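Local atomic coordinates of putative ManD family dehydratase (Pantoea ananatis, PDB entry 3T6C), a protein that dehydrates D-gluconate to 2-dehydro-3-deoxy-D-gluconate with low activity in vitro, using one magnesium ion per subunit. Residues Phe269-Pro274 and Thr292-Gly297. Sequence-based numbering, arbitrary orientation.
Sequences FFLEDP and TPIAMG. With MG (magnesium ion), chain C; GCO (D-gluconic acid), chain D.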
loop_
_atom_site.group_PDB
_atom_site.type_symbol
_atom_site.label_atom_id
_atom_site.label_comp_id
_atom_site.label_asym_id
_atom_site.label_seq_id
_atom_site.Cartn_x
_atom_site.Cartn_y
_atom_site.Cartn_z
ATOM N N PHE A 269 16.565 23.171 13.958
ATOM C CA PHE A 269 15.151 23.486 14.043
ATOM C C PHE A 269 14.468 23.016 12.747
ATOM O O PHE A 269 13.375 22.419 12.792
ATOM C CB PHE A 269 14.962 25.004 14.294
ATOM C CG PHE A 269 13.533 25.416 14.425
ATOM C CD1 PHE A 269 12.889 25.296 15.640
ATOM C CD2 PHE A 269 12.869 26.018 13.354
ATOM C CE1 PHE A 269 11.552 25.693 15.804
ATOM C CE2 PHE A 269 11.505 26.403 13.518
ATOM C CZ PHE A 269 10.873 26.226 14.735
ATOM N N PHE A 270 15.082 23.312 11.607
ATOM C CA PHE A 270 14.713 22.611 10.380
ATOM C C PHE A 270 15.817 22.665 9.344
ATOM O O PHE A 270 16.664 23.553 9.408
ATOM C CB PHE A 270 13.324 23.016 9.829
ATOM C CG PHE A 270 13.150 24.470 9.320
ATOM C CD1 PHE A 270 13.927 25.043 8.322
ATOM C CD2 PHE A 270 12.077 25.235 9.809
ATOM C CE1 PHE A 270 13.670 26.347 7.795
ATOM C CE2 PHE A 270 11.821 26.538 9.305
ATOM C CZ PHE A 270 12.611 27.097 8.308
ATOM N N LEU A 271 15.793 21.702 8.430
ATOM C CA LEU A 271 16.570 21.701 7.163
ATOM C C LEU A 271 15.569 22.020 6.062
ATOM O O LEU A 271 14.546 21.294 5.914
ATOM C CB LEU A 271 17.200 20.328 6.934
ATOM C CG LEU A 271 17.902 20.158 5.589
ATOM C CD1 LEU A 271 19.114 21.154 5.497
ATOM C CD2 LEU A 271 18.342 18.705 5.447
ATOM N N GLU A 272 15.849 23.081 5.313
ATOM C CA GLU A 272 14.859 23.612 4.364
ATOM C C GLU A 272 15.210 23.210 2.910
ATOM O O GLU A 272 16.402 23.144 2.500
ATOM C CB GLU A 272 14.806 25.136 4.505
ATOM C CG GLU A 272 13.913 25.890 3.523
ATOM C CD GLU A 272 14.158 27.371 3.651
ATOM O OE1 GLU A 272 14.721 27.802 4.707
ATOM O OE2 GLU A 272 13.712 28.115 2.742
ATOM N N ASP A 273 14.183 22.910 2.141
ATOM C CA ASP A 273 14.247 22.612 0.701
ATOM C C ASP A 273 15.331 21.596 0.349
ATOM O O ASP A 273 16.182 21.825 -0.519
ATOM C CB ASP A 273 14.395 23.894 -0.130
ATOM C CG ASP A 273 13.100 24.766 -0.121
ATOM O OD1 ASP A 273 12.129 24.420 0.583
ATOM O OD2 ASP A 273 13.054 25.826 -0.824
ATOM N N PRO A 274 15.283 20.440 1.011
ATOM C CA PRO A 274 16.263 19.408 0.633
ATOM C C PRO A 274 16.025 18.906 -0.812
ATOM O O PRO A 274 16.978 18.342 -1.404
ATOM C CB PRO A 274 15.936 18.275 1.631
ATOM C CG PRO A 274 14.416 18.468 1.936
ATOM C CD PRO A 274 14.406 20.000 2.116
ATOM N N THR A 292 15.676 14.627 11.293
ATOM C CA THR A 292 15.888 16.080 11.225
ATOM C C THR A 292 14.602 16.734 10.695
ATOM O O THR A 292 14.049 16.290 9.694
ATOM C CB THR A 292 17.040 16.363 10.262
ATOM O OG1 THR A 292 18.286 15.939 10.890
ATOM C CG2 THR A 292 17.096 17.849 9.821
ATOM N N PRO A 293 14.085 17.769 11.371
ATOM C CA PRO A 293 12.854 18.359 10.836
ATOM C C PRO A 293 13.035 18.981 9.457
ATOM O O PRO A 293 14.132 19.525 9.181
ATOM C CB PRO A 293 12.500 19.438 11.890
ATOM C CG PRO A 293 13.224 18.997 13.167
ATOM C CD PRO A 293 14.501 18.388 12.648
ATOM N N ILE A 294 11.996 18.913 8.623
ATOM C CA ILE A 294 12.099 19.316 7.222
ATOM C C ILE A 294 11.113 20.445 6.925
ATOM O O ILE A 294 9.953 20.363 7.278
ATOM C CB ILE A 294 11.783 18.119 6.279
ATOM C CG1 ILE A 294 12.837 16.999 6.468
ATOM C CG2 ILE A 294 11.769 18.539 4.795
ATOM C CD1 ILE A 294 14.277 17.408 6.169
ATOM N N ALA A 295 11.598 21.491 6.252
ATOM C CA ALA A 295 10.735 22.566 5.751
ATOM C C ALA A 295 10.781 22.540 4.229
ATOM O O ALA A 295 11.846 22.330 3.630
ATOM C CB ALA A 295 11.230 23.938 6.236
ATOM N N MET A 296 9.618 22.775 3.593
ATOM C CA MET A 296 9.563 22.842 2.135
ATOM C C MET A 296 8.556 23.852 1.729
ATOM O O MET A 296 7.502 23.988 2.373
ATOM C CB MET A 296 9.045 21.495 1.536
ATOM C CG MET A 296 10.037 20.318 1.511
ATOM S SD MET A 296 11.258 20.446 0.185
ATOM C CE MET A 296 10.210 20.468 -1.271
ATOM N N GLY A 297 8.805 24.412 0.544
ATOM C CA GLY A 297 7.716 25.002 -0.218
ATOM C C GLY A 297 7.681 26.449 -0.623
ATOM O O GLY A 297 6.651 26.871 -1.150
HETATM MG MG MG C . 14.732 29.105 1.263
HETATM C C1 GCO D . 14.679 32.006 1.598
HETATM C C2 GCO D . 14.723 31.837 0.126
HETATM C C3 GCO D . 15.162 33.068 -0.644
HETATM C C4 GCO D . 14.908 32.891 -2.127
HETATM C C5 GCO D . 14.484 34.206 -2.735
HETATM C C6 GCO D . 14.184 34.117 -4.221
HETATM O O1A GCO D . 14.525 33.140 2.141
HETATM O O1B GCO D . 14.649 30.956 2.319
HETATM O O2 GCO D . 15.343 30.614 -0.175
HETATM O O3 GCO D . 16.500 33.243 -0.358
HETATM O O4 GCO D . 16.110 32.434 -2.720
HETATM O O5 GCO D . 13.359 34.648 -2.071
HETATM O O6 GCO D . 13.748 35.330 -4.803
HETATM O O HOH W 1 10.437 25.112 -2.015
HETATM O O HOH W 2 15.028 27.513 -0.069
#
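L271 N donates to P293 O (2.8 Å), A295 N to L271 O (3.0 Å) and D273 N to A295 O (2.8 Å). L271 thus bonds to P293 and A295, which flank I294, and A295 to L271 and D273, which flank E272, the evidence for a parallel pairing. On the face that carries E272 and A295, the methyl of A295 sits over the centre of the F270 ring: CB is 3.6 Å from the centroid and 11° off the normal, a CH-pi contact. F270 CG lies between its backbone N and carbonyl carbon (chi1 66°), which swings the ring over that methyl. On the face carrying L271 and I294 the contacts across the pair are between carbons: L271 CB meets T292 CG2 and I294 CD1, P274 CG meets I294 CG2 at 3.9 Å, and helices 253-262 and 283-289 cover this layer. D273 OD1 accepts a weak hydrogen bond (3.3 Å) from G297 N, and D273 OD2 takes a 2.7 Å hydrogen bond from a magnesium-bound water, consistent with a second-shell role in orienting it. E272, extended beyond CG, binds magnesium through OE2 at 2.1 Å; R319 NH2 also hydrogen-bonds to OE2, and D246 and E298 complete the protein ligands, with D-gluconate chelating through O1B and O2. Strand 270-272, helix 283-289 and strand 294-296 form a beta-alpha-beta unit of the enolase-superfamily barrel, which presents its metal carboxylates from successive strand C-termini.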